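Local coordinates for protein autolysin E (Staphylococcus aureus, PDB 4PI8) that probably hydrolyses glycosidic bonds in the NAG-NAM glycan strands of peptidoglycan, as a glucosaminidase-type autolysin of the lysozyme clan, at residues Val63-Glu67 / Ser68-Gln72. The protein carries 1 engineered substitution. Numbering follows the deposited sequence.
Sequences VPMSE and SEVNQ
The carboxylate of E69 has M65 SD on one face and S66 OG displaced toward the other, while its edge faces the loop backbone. This fits the side-chain half of an N-terminal capping box: S66 is the N-cap of helix 67-74, and E69, three residues on, reaches back to its amide. The evidence is the bond from S66 N to E69 OE1, 3.0 Å long and nearly straight at 168°, taken on the anti lone pair. Water serves both oxygens: one sits 2.9 Å from E69 OE2 and 2.7 Å from P64 O, another links E69 OE1 to the same carbonyl, neither exclusively, tying the carboxylate to an inverse gamma turn's centre. M65 reaches the glutamate because its chain folds at chi2 (-78°) and chi3, which brings CE to 3.8 Å from E69 CB. E69 also touches F215 of helix 200-215.

The amide of N71 lies beside one of two conformations of E67, both groups pointing the same way; this tentative pairing sets the carboxylate 83° from the amide plane and E67 CG 3.6 Å from N71 ND2. N71 OD1 accepts from G84 N, which fixes the amide at the start of the next helix. The first helical turn is closed by V70 N to S66 O (2.9 Å) and N71 N to E67 O. On the buried side, toward helices 84-94 and 98-108, V70 CG2 rests 3.8 Å from M65 CB.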
loop_
_atom_site.group_PDB
_atom_site.type_symbol
_atom_site.label_atom_id
_atom_site.label_comp_id
_atom_site.label_asym_id
_atom_site.label_seq_id
_atom_site.Cartn_x
_atom_site.Cartn_y
_atom_site.Cartn_z
ATOM N N VAL A 63 -4.429 8.807 13.097
ATOM C CA VAL A 63 -5.830 9.125 13.245
ATOM C C VAL A 63 -6.353 8.592 14.591
ATOM O O VAL A 63 -5.888 7.572 15.115
ATOM C CB VAL A 63 -6.727 8.643 12.090
ATOM C CG1 VAL A 63 -6.440 9.454 10.846
ATOM C CG2 VAL A 63 -6.583 7.166 11.869
ATOM N N PRO A 64 -7.350 9.281 15.161
ATOM C CA PRO A 64 -7.916 8.918 16.439
ATOM C C PRO A 64 -8.923 7.808 16.306
ATOM O O PRO A 64 -10.124 8.026 16.224
ATOM C CB PRO A 64 -8.551 10.246 16.913
ATOM C CG PRO A 64 -9.019 10.901 15.686
ATOM C CD PRO A 64 -7.900 10.576 14.677
ATOM N N MET A 65 -8.407 6.596 16.288
ATOM C CA MET A 65 -9.196 5.364 16.203
ATOM C C MET A 65 -8.834 4.482 17.353
ATOM O O MET A 65 -7.691 4.083 17.493
ATOM C CB MET A 65 -8.937 4.614 14.861
ATOM C CG MET A 65 -9.514 5.332 13.663
ATOM S SD MET A 65 -11.301 5.134 13.433
ATOM C CE MET A 65 -11.291 3.454 12.821
ATOM N N SER A 66 -9.801 4.130 18.174
ATOM C CA SER A 66 -9.574 3.194 19.248
ATOM C C SER A 66 -9.484 1.745 18.767
ATOM O O SER A 66 -9.884 1.436 17.616
ATOM C CB SER A 66 -10.725 3.244 20.248
ATOM O OG SER A 66 -11.911 2.769 19.630
ATOM N N GLU A 67 -9.006 0.828 19.616
ATOM C CA GLU A 67 -8.961 -0.599 19.262
ATOM C C GLU A 67 -10.340 -1.090 18.859
ATOM O O GLU A 67 -10.489 -1.866 17.920
ATOM C CB GLU A 67 -8.306 -1.435 20.400
ATOM C CG GLU A 67 -8.320 -2.971 20.191
ATOM C CD GLU A 67 -7.546 -3.730 21.255
ATOM O OE1 GLU A 67 -8.030 -4.807 21.657
ATOM O OE2 GLU A 67 -6.456 -3.273 21.685
ATOM N N SER A 68 -11.355 -0.656 19.577
ATOM C CA SER A 68 -12.716 -1.102 19.271
ATOM C C SER A 68 -13.157 -0.616 17.887
ATOM O O SER A 68 -13.725 -1.404 17.112
ATOM C CB SER A 68 -13.729 -0.731 20.333
ATOM O OG SER A 68 -13.854 0.641 20.410
ATOM N N GLU A 69 -12.833 0.620 17.528
ATOM C CA GLU A 69 -13.165 1.143 16.212
ATOM C C GLU A 69 -12.401 0.417 15.114
ATOM O O GLU A 69 -12.985 0.070 14.045
ATOM C CB GLU A 69 -12.903 2.602 16.126
ATOM C CG GLU A 69 -13.887 3.411 16.970
ATOM C CD GLU A 69 -13.502 4.862 16.987
ATOM O OE1 GLU A 69 -12.424 5.271 17.391
ATOM O OE2 GLU A 69 -14.373 5.685 16.598
ATOM N N VAL A 70 -11.113 0.154 15.303
ATOM C CA VAL A 70 -10.341 -0.569 14.284
ATOM C C VAL A 70 -10.890 -1.994 14.142
ATOM O O VAL A 70 -11.031 -2.494 13.014
ATOM C CB VAL A 70 -8.849 -0.558 14.621
ATOM C CG1 VAL A 70 -8.084 -1.331 13.578
ATOM C CG2 VAL A 70 -8.356 0.874 14.671
ATOM N N ASN A 71 -11.227 -2.631 15.254
ATOM C CA ASN A 71 -11.830 -3.980 15.168
ATOM C C ASN A 71 -13.163 -3.961 14.475
ATOM O O ASN A 71 -13.477 -4.932 13.754
ATOM C CB ASN A 71 -11.878 -4.656 16.503
ATOM C CG ASN A 71 -10.538 -5.277 16.864
ATOM O OD1 ASN A 71 -9.821 -5.780 15.992
ATOM N ND2 ASN A 71 -10.190 -5.294 18.116
ATOM N N GLN A 72 -13.926 -2.885 14.585
ATOM C CA GLN A 72 -15.166 -2.776 13.763
ATOM C C GLN A 72 -14.861 -2.801 12.312
ATOM O O GLN A 72 -15.527 -3.539 11.532
ATOM C CB GLN A 72 -15.816 -1.422 13.940
ATOM C CG GLN A 72 -16.724 -1.289 15.091
ATOM C CD GLN A 72 -17.403 0.053 15.076
ATOM O OE1 GLN A 72 -18.178 0.414 14.116
ATOM N NE2 GLN A 72 -17.100 0.842 16.115
HETATM O O HOH W 1 -11.377 7.281 19.150
HETATM O O HOH W 2 -12.844 8.123 16.262
#